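Peptidoglycan D,D-transpeptidase PbpA (PDB 3UN7) probably cross-links peptidoglycan as a penicillin-binding serine D,D-transpeptidase of the cell envelope and takes part in regulating cell length. Local coordinates at residues A399-D404 against P409-Y414; E187-G192 against A428-N433; D76-L79 against R85-G88. All coordinates share one frame; numbering follows the deposited sequence.

Interaction 1: residues A399-D404 against P409-Y414; sequences AEHGTD and PPHAWY
Ala399 and His411 form an antiparallel hydrogen-bonded pair, the last before the loop of a beta hairpin in the transpeptidase domain, where strand 393-399, which carries the KTG motif of the penicillin-binding fold, gives way to the loop leading to strand 411-418. Both backbone polar groups of Ala399 are used: its N donates to His411 O at 3.0 Å, and its O accepts from His411 N at 2.8 Å. The next amide, Glu400 N, leaves the pairing and goes to Gln310 OE1.

Beyond the backbone pairing, the His401 side chain carries the contact. His401 brings its imidazole back over the hairpin; with chi1 at 56°, CG stands between the backbone N and the carbonyl carbon. From there NE2 donates to Pro409 O, 2.7 Å away, in a somewhat bent bond (150° at the hydrogen), with the oxygen a little out of the ring plane. The same ring lies flat on His411 in an offset stack, centroids 3.6 Å apart and planes only 10° from parallel, with His411 CE1 over the middle of the His401 ring. His411 is itself held in its plane from elsewhere: ND1 accepts the backbone N-H of Asn433, which fixes the rotation of the ring that His401 rests on. One imidazole donates to the hairpin loop, the other accepts from a different loop, and the stack joins them.

Pro410 has no amide hydrogen to offer; its O accepts from the backbone of Ala435, and its CB packs on Ala399 O at 3.4 Å. On the side of the sheet that carries Ala399 CB, the methyl meets the Trp413 indole at its edge, near the ring plane. The indole nitrogen is spoken for by Pro190 O, and Ala399 CB lies 3.9 Å from Trp413 NE1.

Interaction 2: residues E187-G192 against A428-N433; sequences ETYPPG and AVLVEN
The loop leading to Ser193, probably the acylated serine of the SxxK motif, rests, through Tyr189, on Leu430 of strand 425-431 in the transpeptidase sheet and on Glu432. Tyr189 leaves the backbone toward the strand, and its ring is met in two different ways. Over one face sits the CD2 methyl of Leu430, centred on the ring in a CH-pi contact; chi1 of 166° swings CG away from the backbone N and out toward the tyrosine, and chi2 turns CD2 onto the ring. At the ring edge the extended chain of Glu432 crosses at about a right angle, its carboxylate turned 61° from the ring plane, and Glu432 CD comes to 3.4 Å from Tyr189 CE1.

The phenol donates to Glu432 OE2 at 2.6 Å from Tyr189 OH, although crowding by Glu187 in the model makes the position of that hydroxyl less certain. Arg183 forms a salt bridge with the same Glu432 oxygen. Its charge probably offsets the meeting of two carboxylates, since Glu187 arrives from the opposite direction and pairs with Arg183 only weakly. The planes of the two carboxylates lie 78° apart, and Glu187 OE2 stands 3.9 Å from Glu432 OE2.

Interaction 3: residues D76-L79 against R85-G88; sequences DPIL and RLFG
Pro77 meets Leu86 at the near end of this contact, where the short helix 76-79 faces the turn that runs into helix 87-96 in the dimerisation-family region of the chain. The touch is light: Pro77 O is 4.2 Å from Leu86 CD1, and that carbonyl also takes the backbone amide of Asp83, closing the loop between the two segments. Just before it, Asp76 turns to another part of the fold and makes a salt bridge with Arg23.

Ile78 does most of the work. Its CG1 branch stands beside the backbone N, anti to the carbonyl carbon (chi1 -72°), and carries CD1 across toward the turn. There Ile78 CD1 meets Leu86 CD1 at 4.0 Å, the two side chains crossing at about a right angle. The same leucine methyl reaches the helix backbone too, 3.5 Å from Ile78 O, so Leu86 leans on both the side chain and the main chain of one residue. Ile78 CD1 has a second neighbour, Arg85 NH2, at 3.9 Å; a bend at chi3 (-63°) folds the arginine chain back, and the guanidinium comes up obliquely to the methyl. Leu79, the last residue of the helix, points away and packs on Arg23.

Arg85 spends its charge on Asp83, through a salt bridge from NE, and its side chain also lies on Leu342, which Ile78 touches as well. Across these two segments, then, cohesion is apolar and van der Waals in character, while directional bonds are made with residues outside them, among these Asp83 in the connecting loop.

How the interactions relate
Interactions 1 and 2 sit side by side in the transpeptidase domain, their centres 7 Å apart, sharing one sheet through the neighbouring strands 411-418 and 425-431. Probable backbone hydrogen bonds tie them: Tyr414 O is 2.8 Å from Val429 N, and Ala412 O the same distance from Val431 N. Both lie near the active site, with the side chain of Trp413 about 7 Å, and that of Leu430 about 11 Å, from that of Ser193, the probable acyl-ester nucleophile. Interaction 3 belongs to the other region of the molecule: its centre is 44 Å from that of interaction 1 and 37 Å from that of interaction 2, and it touches neither.

Interaction 1: residues A399-D404 against P409-Y414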
ATOM      1  N   ALA A 399      -4.729 -14.429  -2.640  1.00 37.68           N
ATOM      2  CA  ALA A 399      -4.602 -14.673  -1.216  1.00 38.38           C
ATOM      3  C   ALA A 399      -5.945 -15.109  -0.647  1.00 39.26           C
ATOM      4  O   ALA A 399      -6.907 -14.340  -0.668  1.00 38.86           O
ATOM      5  CB  ALA A 399      -4.114 -13.412  -0.514  1.00 37.54           C
ATOM      6  N   GLU A 400      -6.002 -16.347  -0.155  1.00 40.67           N
ATOM      7  CA  GLU A 400      -7.151 -16.850   0.597  1.00 42.75           C
ATOM      8  C   GLU A 400      -7.296 -16.088   1.911  1.00 43.02           C
ATOM      9  O   GLU A 400      -6.313 -15.581   2.438  1.00 42.64           O
ATOM     10  CB  GLU A 400      -7.001 -18.351   0.865  1.00 43.27           C
ATOM     11  CG  GLU A 400      -6.958 -19.196  -0.398  1.00 43.80           C
ATOM     12  CD  GLU A 400      -7.215 -20.683  -0.144  1.00 46.32           C
ATOM     13  OE1 GLU A 400      -7.187 -21.130   1.033  1.00 49.07           O
ATOM     14  OE2 GLU A 400      -7.461 -21.402  -1.135  1.00 48.40           O
ATOM     15  N   HIS A 401      -8.520 -16.001   2.435  1.00 44.50           N
ATOM     16  CA  HIS A 401      -8.783 -15.210   3.642  1.00 45.12           C
ATOM     17  C   HIS A 401     -10.038 -15.666   4.385  1.00 47.15           C
ATOM     18  O   HIS A 401     -10.868 -16.389   3.835  1.00 48.31           O
ATOM     19  CB  HIS A 401      -8.916 -13.713   3.295  1.00 44.11           C
ATOM     20  CG  HIS A 401      -9.967 -13.424   2.272  1.00 44.18           C
ATOM     21  ND1 HIS A 401     -11.217 -12.942   2.602  1.00 45.29           N
ATOM     22  CD2 HIS A 401      -9.966 -13.575   0.924  1.00 43.43           C
ATOM     23  CE1 HIS A 401     -11.935 -12.798   1.500  1.00 45.50           C
ATOM     24  NE2 HIS A 401     -11.200 -13.181   0.469  1.00 42.67           N
ATOM     25  N   GLY A 402     -10.174 -15.215   5.628  1.00 48.27           N
ATOM     26  CA  GLY A 402     -11.381 -15.438   6.408  1.00 51.10           C
ATOM     27  C   GLY A 402     -11.391 -16.788   7.079  1.00 53.34           C
ATOM     28  O   GLY A 402     -10.361 -17.467   7.151  1.00 53.44           O
ATOM     29  N   THR A 403     -12.568 -17.175   7.564  1.00 55.88           N
ATOM     30  CA  THR A 403     -12.751 -18.418   8.311  1.00 58.08           C
ATOM     31  C   THR A 403     -13.124 -19.595   7.399  1.00 59.27           C
ATOM     32  O   THR A 403     -13.104 -20.759   7.824  1.00 60.11           O
ATOM     33  CB  THR A 403     -13.829 -18.244   9.401  1.00 59.43           C
ATOM     34  OG1 THR A 403     -15.047 -17.789   8.797  1.00 60.66           O
ATOM     35  CG2 THR A 403     -13.381 -17.220  10.440  1.00 59.06           C
ATOM     36  N   ASP A 404     -13.466 -19.278   6.149  1.00 59.35           N
ATOM     37  CA  ASP A 404     -13.736 -20.290   5.123  1.00 60.24           C
ATOM     38  C   ASP A 404     -12.959 -19.980   3.828  1.00 59.19           C
ATOM     39  O   ASP A 404     -13.565 -19.678   2.793  1.00 59.30           O
ATOM     40  CB  ASP A 404     -15.248 -20.385   4.866  1.00 61.81           C
ATOM     41  CG  ASP A 404     -15.625 -21.528   3.929  1.00 62.67           C
ATOM     42  OD1 ASP A 404     -14.893 -22.540   3.867  1.00 63.50           O
ATOM     43  OD2 ASP A 404     -16.668 -21.407   3.254  1.00 63.39           O
ATOM     44  N   PRO A 409     -14.069 -16.082  -2.357  1.00 48.89           N
ATOM     45  CA  PRO A 409     -13.193 -15.616  -3.432  1.00 47.07           C
ATOM     46  C   PRO A 409     -11.940 -14.991  -2.821  1.00 44.29           C
ATOM     47  O   PRO A 409     -12.052 -14.104  -1.976  1.00 44.18           O
ATOM     48  CB  PRO A 409     -14.030 -14.535  -4.138  1.00 46.90           C
ATOM     49  CG  PRO A 409     -15.434 -14.829  -3.787  1.00 48.72           C
ATOM     50  CD  PRO A 409     -15.412 -15.465  -2.432  1.00 49.75           C
ATOM     51  N   PRO A 410     -10.760 -15.498  -3.186  1.00 42.52           N
ATOM     52  CA  PRO A 410      -9.509 -14.941  -2.677  1.00 40.17           C
ATOM     53  C   PRO A 410      -9.266 -13.500  -3.126  1.00 38.23           C
ATOM     54  O   PRO A 410      -9.886 -13.041  -4.081  1.00 37.79           O
ATOM     55  CB  PRO A 410      -8.456 -15.875  -3.279  1.00 40.15           C
ATOM     56  CG  PRO A 410      -9.197 -17.154  -3.531  1.00 41.97           C
ATOM     57  CD  PRO A 410     -10.520 -16.688  -4.019  1.00 42.96           C
ATOM     58  N   HIS A 411      -8.377 -12.802  -2.421  1.00 36.07           N
ATOM     59  CA  HIS A 411      -7.940 -11.464  -2.805  1.00 34.55           C
ATOM     60  C   HIS A 411      -7.020 -11.533  -4.016  1.00 33.99           C
ATOM     61  O   HIS A 411      -6.384 -12.554  -4.249  1.00 34.04           O
ATOM     62  CB  HIS A 411      -7.173 -10.809  -1.658  1.00 33.68           C
ATOM     63  CG  HIS A 411      -7.956 -10.686  -0.387  1.00 35.03           C
ATOM     64  ND1 HIS A 411      -9.288 -10.336  -0.362  1.00 36.21           N
ATOM     65  CD2 HIS A 411      -7.583 -10.841   0.908  1.00 35.21           C
ATOM     66  CE1 HIS A 411      -9.707 -10.301   0.893  1.00 37.72           C
ATOM     67  NE2 HIS A 411      -8.691 -10.600   1.682  1.00 34.47           N
ATOM     68  N   ALA A 412      -6.924 -10.438  -4.768  1.00 32.97           N
ATOM     69  CA  ALA A 412      -6.006 -10.379  -5.902  1.00 31.97           C
ATOM     70  C   ALA A 412      -5.029  -9.261  -5.624  1.00 31.39           C
ATOM     71  O   ALA A 412      -5.444  -8.139  -5.340  1.00 30.82           O
ATOM     72  CB  ALA A 412      -6.758 -10.112  -7.181  1.00 32.38           C
ATOM     73  N   TRP A 413      -3.741  -9.584  -5.701  1.00 29.98           N
ATOM     74  CA  TRP A 413      -2.666  -8.649  -5.440  1.00 29.92           C
ATOM     75  C   TRP A 413      -1.831  -8.467  -6.696  1.00 29.72           C
ATOM     76  O   TRP A 413      -1.644  -9.414  -7.466  1.00 29.93           O
ATOM     77  CB  TRP A 413      -1.712  -9.221  -4.404  1.00 29.59           C
ATOM     78  CG  TRP A 413      -2.084  -9.151  -2.951  1.00 29.79           C
ATOM     79  CD1 TRP A 413      -2.624 -10.154  -2.198  1.00 30.40           C
ATOM     80  CD2 TRP A 413      -1.835  -8.057  -2.048  1.00 29.49           C
ATOM     81  NE1 TRP A 413      -2.769  -9.742  -0.888  1.00 30.47           N
ATOM     82  CE2 TRP A 413      -2.274  -8.464  -0.768  1.00 29.30           C
ATOM     83  CE3 TRP A 413      -1.295  -6.769  -2.206  1.00 29.72           C
ATOM     84  CZ2 TRP A 413      -2.203  -7.624   0.358  1.00 30.82           C
ATOM     85  CZ3 TRP A 413      -1.216  -5.921  -1.074  1.00 30.10           C
ATOM     86  CH2 TRP A 413      -1.667  -6.359   0.186  1.00 29.55           C
ATOM     87  N   TYR A 414      -1.287  -7.264  -6.860  1.00 29.21           N
ATOM     88  CA  TYR A 414      -0.232  -6.994  -7.837  1.00 28.91           C
ATOM     89  C   TYR A 414       0.751  -6.071  -7.145  1.00 28.94           C
ATOM     90  O   TYR A 414       0.359  -5.035  -6.629  1.00 29.16           O
ATOM     91  CB  TYR A 414      -0.817  -6.288  -9.050  1.00 29.66           C
ATOM     92  CG  TYR A 414       0.134  -5.965 -10.199  1.00 29.67           C
ATOM     93  CD1 TYR A 414       0.564  -6.960 -11.083  1.00 29.61           C
ATOM     94  CD2 TYR A 414       0.536  -4.649 -10.440  1.00 30.11           C
ATOM     95  CE1 TYR A 414       1.392  -6.652 -12.166  1.00 29.26           C
ATOM     96  CE2 TYR A 414       1.351  -4.328 -11.500  1.00 29.06           C
ATOM     97  CZ  TYR A 414       1.791  -5.328 -12.349  1.00 30.65           C
ATOM     98  OH  TYR A 414       2.592  -4.974 -13.396  1.00 32.91           O
TER

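Interaction 2: residues E187-G192 against A428-N433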
ATOM      1  N   GLU A 187      -5.390  -1.531   7.459  1.00 34.16           N
ATOM      2  CA  GLU A 187      -5.890  -2.906   7.425  1.00 35.63           C
ATOM      3  C   GLU A 187      -4.792  -3.815   6.898  1.00 34.75           C
ATOM      4  O   GLU A 187      -4.014  -3.413   6.023  1.00 33.56           O
ATOM      5  CB  GLU A 187      -7.157  -2.992   6.558  1.00 35.81           C
ATOM      6  CG  GLU A 187      -7.900  -4.358   6.555  1.00 39.42           C
ATOM      7  CD  GLU A 187      -9.294  -4.288   5.904  1.00 40.42           C
ATOM      8  OE1 GLU A 187      -9.882  -3.183   5.825  1.00 43.73           O
ATOM      9  OE2 GLU A 187      -9.811  -5.343   5.458  1.00 46.12           O
ATOM     10  N   THR A 188      -4.711  -5.026   7.450  1.00 34.28           N
ATOM     11  CA  THR A 188      -3.749  -6.008   6.974  1.00 33.56           C
ATOM     12  C   THR A 188      -4.503  -7.142   6.299  1.00 34.02           C
ATOM     13  O   THR A 188      -5.654  -7.434   6.650  1.00 33.68           O
ATOM     14  CB  THR A 188      -2.880  -6.603   8.101  1.00 34.76           C
ATOM     15  OG1 THR A 188      -3.732  -7.139   9.108  1.00 34.97           O
ATOM     16  CG2 THR A 188      -1.946  -5.570   8.703  1.00 34.14           C
ATOM     17  N   TYR A 189      -3.840  -7.769   5.331  1.00 33.24           N
ATOM     18  CA  TYR A 189      -4.430  -8.807   4.487  1.00 33.37           C
ATOM     19  C   TYR A 189      -3.394  -9.881   4.290  1.00 32.74           C
ATOM     20  O   TYR A 189      -2.207  -9.576   4.310  1.00 32.81           O
ATOM     21  CB  TYR A 189      -4.761  -8.234   3.111  1.00 33.12           C
ATOM     22  CG  TYR A 189      -5.746  -7.105   3.138  1.00 34.18           C
ATOM     23  CD1 TYR A 189      -7.123  -7.355   3.012  1.00 34.85           C
ATOM     24  CD2 TYR A 189      -5.320  -5.788   3.294  1.00 31.17           C
ATOM     25  CE1 TYR A 189      -8.045  -6.313   3.036  1.00 35.37           C
ATOM     26  CE2 TYR A 189      -6.232  -4.737   3.314  1.00 32.65           C
ATOM     27  CZ  TYR A 189      -7.590  -5.007   3.181  1.00 34.66           C
ATOM     28  OH  TYR A 189      -8.491  -3.973   3.195  1.00 34.76           O
ATOM     29  N   PRO A 190      -3.819 -11.141   4.082  1.00 32.95           N
ATOM     30  CA  PRO A 190      -2.810 -12.118   3.663  1.00 32.53           C
ATOM     31  C   PRO A 190      -2.228 -11.673   2.324  1.00 31.59           C
ATOM     32  O   PRO A 190      -2.993 -11.268   1.447  1.00 30.91           O
ATOM     33  CB  PRO A 190      -3.610 -13.419   3.492  1.00 33.26           C
ATOM     34  CG  PRO A 190      -4.868 -13.216   4.275  1.00 34.65           C
ATOM     35  CD  PRO A 190      -5.159 -11.743   4.237  1.00 33.70           C
ATOM     36  N   PRO A 191      -0.889 -11.696   2.182  1.00 30.97           N
ATOM     37  CA  PRO A 191      -0.243 -11.327   0.922  1.00 30.61           C
ATOM     38  C   PRO A 191      -0.294 -12.444  -0.135  1.00 31.57           C
ATOM     39  O   PRO A 191      -0.084 -12.185  -1.324  1.00 30.59           O
ATOM     40  CB  PRO A 191       1.201 -11.070   1.349  1.00 29.96           C
ATOM     41  CG  PRO A 191       1.404 -12.056   2.484  1.00 30.64           C
ATOM     42  CD  PRO A 191       0.098 -12.016   3.233  1.00 31.00           C
ATOM     43  N   GLY A 192      -0.573 -13.672   0.296  1.00 31.90           N
ATOM     44  CA  GLY A 192      -0.643 -14.799  -0.625  1.00 33.08           C
ATOM     45  C   GLY A 192       0.608 -14.967  -1.470  1.00 33.13           C
ATOM     46  O   GLY A 192       1.720 -14.842  -0.969  1.00 32.38           O
ATOM     47  N   ALA A 428       1.518  -1.173  -5.111  1.00 27.68           N
ATOM     48  CA  ALA A 428       0.802  -2.359  -4.653  1.00 27.63           C
ATOM     49  C   ALA A 428      -0.662  -2.138  -4.895  1.00 27.81           C
ATOM     50  O   ALA A 428      -1.197  -1.071  -4.566  1.00 27.37           O
ATOM     51  CB  ALA A 428       1.038  -2.630  -3.189  1.00 27.12           C
ATOM     52  N   VAL A 429      -1.300  -3.148  -5.474  1.00 27.88           N
ATOM     53  CA  VAL A 429      -2.744  -3.132  -5.692  1.00 27.72           C
ATOM     54  C   VAL A 429      -3.284  -4.308  -4.928  1.00 27.95           C
ATOM     55  O   VAL A 429      -2.803  -5.446  -5.081  1.00 28.42           O
ATOM     56  CB  VAL A 429      -3.092  -3.287  -7.176  1.00 28.32           C
ATOM     57  CG1 VAL A 429      -4.611  -3.340  -7.394  1.00 27.78           C
ATOM     58  CG2 VAL A 429      -2.456  -2.181  -7.987  1.00 27.14           C
ATOM     59  N   LEU A 430      -4.250  -4.038  -4.063  1.00 27.71           N
ATOM     60  CA  LEU A 430      -5.037  -5.112  -3.482  1.00 28.72           C
ATOM     61  C   LEU A 430      -6.495  -4.962  -3.904  1.00 29.53           C
ATOM     62  O   LEU A 430      -7.116  -3.921  -3.642  1.00 29.43           O
ATOM     63  CB  LEU A 430      -4.918  -5.130  -1.952  1.00 28.33           C
ATOM     64  CG  LEU A 430      -5.999  -6.029  -1.339  1.00 30.31           C
ATOM     65  CD1 LEU A 430      -5.587  -7.506  -1.333  1.00 28.37           C
ATOM     66  CD2 LEU A 430      -6.332  -5.516   0.029  1.00 31.40           C
ATOM     67  N   VAL A 431      -7.026  -5.991  -4.583  1.00 30.15           N
ATOM     68  CA  VAL A 431      -8.441  -6.061  -4.901  1.00 30.58           C
ATOM     69  C   VAL A 431      -9.052  -7.150  -4.034  1.00 31.68           C
ATOM     70  O   VAL A 431      -8.804  -8.347  -4.252  1.00 31.46           O
ATOM     71  CB  VAL A 431      -8.716  -6.406  -6.395  1.00 31.36           C
ATOM     72  CG1 VAL A 431     -10.203  -6.503  -6.630  1.00 31.41           C
ATOM     73  CG2 VAL A 431      -8.096  -5.355  -7.325  1.00 29.76           C
ATOM     74  N   GLU A 432      -9.827  -6.732  -3.039  1.00 31.71           N
ATOM     75  CA  GLU A 432     -10.491  -7.674  -2.141  1.00 32.95           C
ATOM     76  C   GLU A 432     -11.493  -8.537  -2.920  1.00 34.36           C
ATOM     77  O   GLU A 432     -12.306  -8.020  -3.696  1.00 34.30           O
ATOM     78  CB  GLU A 432     -11.187  -6.925  -1.004  1.00 33.05           C
ATOM     79  CG  GLU A 432     -10.214  -6.185  -0.092  1.00 33.16           C
ATOM     80  CD  GLU A 432     -10.846  -5.726   1.206  1.00 34.08           C
ATOM     81  OE1 GLU A 432     -11.668  -6.471   1.780  1.00 37.20           O
ATOM     82  OE2 GLU A 432     -10.496  -4.620   1.662  1.00 33.91           O
ATOM     83  N   ASN A 433     -11.403  -9.848  -2.711  1.00 35.41           N
ATOM     84  CA  ASN A 433     -12.247 -10.838  -3.392  1.00 36.87           C
ATOM     85  C   ASN A 433     -12.134 -10.772  -4.921  1.00 37.14           C
ATOM     86  O   ASN A 433     -13.046 -11.172  -5.630  1.00 37.68           O
ATOM     87  CB  ASN A 433     -13.708 -10.718  -2.933  1.00 38.15           C
ATOM     88  CG  ASN A 433     -13.908 -11.177  -1.489  1.00 40.56           C
ATOM     89  OD1 ASN A 433     -13.184 -10.759  -0.598  1.00 43.33           O
ATOM     90  ND2 ASN A 433     -14.891 -12.043  -1.260  1.00 44.35           N
TER

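Interaction 3: residues D76-L79 against R85-G88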
ATOM      1  N   ASP A  76      -2.875  19.027  12.503  1.00 28.97           N
ATOM      2  CA  ASP A  76      -3.755  20.002  13.148  1.00 29.41           C
ATOM      3  C   ASP A  76      -3.087  21.309  13.635  1.00 29.77           C
ATOM      4  O   ASP A  76      -3.603  22.390  13.335  1.00 29.93           O
ATOM      5  CB  ASP A  76      -4.555  19.350  14.275  1.00 30.53           C
ATOM      6  CG  ASP A  76      -5.878  20.056  14.536  1.00 33.24           C
ATOM      7  OD1 ASP A  76      -6.407  20.734  13.633  1.00 35.24           O
ATOM      8  OD2 ASP A  76      -6.386  19.934  15.666  1.00 39.42           O
ATOM      9  N   PRO A  77      -1.952  21.226  14.381  1.00 30.70           N
ATOM     10  CA  PRO A  77      -1.332  22.457  14.885  1.00 30.70           C
ATOM     11  C   PRO A  77      -0.842  23.400  13.782  1.00 30.70           C
ATOM     12  O   PRO A  77      -0.923  24.621  13.932  1.00 31.14           O
ATOM     13  CB  PRO A  77      -0.154  21.945  15.713  1.00 32.20           C
ATOM     14  CG  PRO A  77      -0.491  20.521  16.048  1.00 32.11           C
ATOM     15  CD  PRO A  77      -1.193  20.034  14.817  1.00 30.45           C
ATOM     16  N   ILE A  78      -0.340  22.844  12.684  1.00 30.23           N
ATOM     17  CA  ILE A  78       0.053  23.659  11.533  1.00 29.51           C
ATOM     18  C   ILE A  78      -1.198  24.242  10.861  1.00 29.31           C
ATOM     19  O   ILE A  78      -1.285  25.459  10.606  1.00 28.08           O
ATOM     20  CB  ILE A  78       0.930  22.847  10.537  1.00 29.79           C
ATOM     21  CG1 ILE A  78       2.334  22.617  11.140  1.00 30.29           C
ATOM     22  CG2 ILE A  78       1.013  23.527   9.152  1.00 28.26           C
ATOM     23  CD1 ILE A  78       3.261  23.843  11.105  1.00 33.30           C
ATOM     24  N   LEU A  79      -2.185  23.381  10.617  1.00 28.23           N
ATOM     25  CA  LEU A  79      -3.365  23.804   9.875  1.00 28.86           C
ATOM     26  C   LEU A  79      -4.200  24.819  10.634  1.00 29.99           C
ATOM     27  O   LEU A  79      -4.742  25.749  10.030  1.00 30.45           O
ATOM     28  CB  LEU A  79      -4.216  22.593   9.446  1.00 27.69           C
ATOM     29  CG  LEU A  79      -3.488  21.685   8.457  1.00 26.22           C
ATOM     30  CD1 LEU A  79      -4.165  20.335   8.367  1.00 21.76           C
ATOM     31  CD2 LEU A  79      -3.449  22.361   7.090  1.00 23.55           C
ATOM     32  N   ARG A  85       6.031  26.934  15.875  1.00 50.29           N
ATOM     33  CA  ARG A  85       6.802  27.505  14.769  1.00 51.53           C
ATOM     34  C   ARG A  85       6.074  28.669  14.084  1.00 52.34           C
ATOM     35  O   ARG A  85       6.708  29.513  13.438  1.00 52.72           O
ATOM     36  CB  ARG A  85       7.185  26.412  13.774  1.00 50.96           C
ATOM     37  CG  ARG A  85       8.186  25.398  14.365  1.00 51.03           C
ATOM     38  CD  ARG A  85       8.282  24.103  13.579  1.00 50.02           C
ATOM     39  NE  ARG A  85       7.026  23.358  13.563  1.00 48.00           N
ATOM     40  CZ  ARG A  85       6.870  22.155  13.017  1.00 47.23           C
ATOM     41  NH1 ARG A  85       7.893  21.529  12.438  1.00 48.52           N
ATOM     42  NH2 ARG A  85       5.685  21.567  13.051  1.00 45.73           N
ATOM     43  N   LEU A  86       4.754  28.719  14.277  1.00 52.59           N
ATOM     44  CA  LEU A  86       3.871  29.690  13.632  1.00 53.50           C
ATOM     45  C   LEU A  86       3.459  30.816  14.539  1.00 55.26           C
ATOM     46  O   LEU A  86       3.007  31.860  14.066  1.00 55.42           O
ATOM     47  CB  LEU A  86       2.590  29.004  13.158  1.00 52.50           C
ATOM     48  CG  LEU A  86       2.688  28.140  11.917  1.00 51.08           C
ATOM     49  CD1 LEU A  86       1.394  27.353  11.728  1.00 50.31           C
ATOM     50  CD2 LEU A  86       2.999  29.019  10.715  1.00 50.10           C
ATOM     51  N   PHE A  87       3.602  30.615  15.843  1.00 57.24           N
ATOM     52  CA  PHE A  87       3.006  31.542  16.797  1.00 59.23           C
ATOM     53  C   PHE A  87       3.544  32.979  16.769  1.00 60.59           C
ATOM     54  O   PHE A  87       2.918  33.887  17.319  1.00 61.43           O
ATOM     55  CB  PHE A  87       2.984  30.960  18.214  1.00 60.18           C
ATOM     56  CG  PHE A  87       1.688  31.202  18.921  1.00 60.48           C
ATOM     57  CD1 PHE A  87       1.606  32.136  19.948  1.00 62.02           C
ATOM     58  CD2 PHE A  87       0.534  30.530  18.522  1.00 59.86           C
ATOM     59  CE1 PHE A  87       0.401  32.382  20.582  1.00 61.90           C
ATOM     60  CE2 PHE A  87      -0.682  30.768  19.147  1.00 60.24           C
ATOM     61  CZ  PHE A  87      -0.748  31.694  20.183  1.00 61.39           C
ATOM     62  N   GLY A  88       4.682  33.186  16.113  1.00 61.63           N
ATOM     63  CA  GLY A  88       5.164  34.538  15.823  1.00 63.14           C
ATOM     64  C   GLY A  88       4.256  35.248  14.829  1.00 63.14           C
ATOM     65  O   GLY A  88       4.007  36.454  14.948  1.00 63.75           O
TER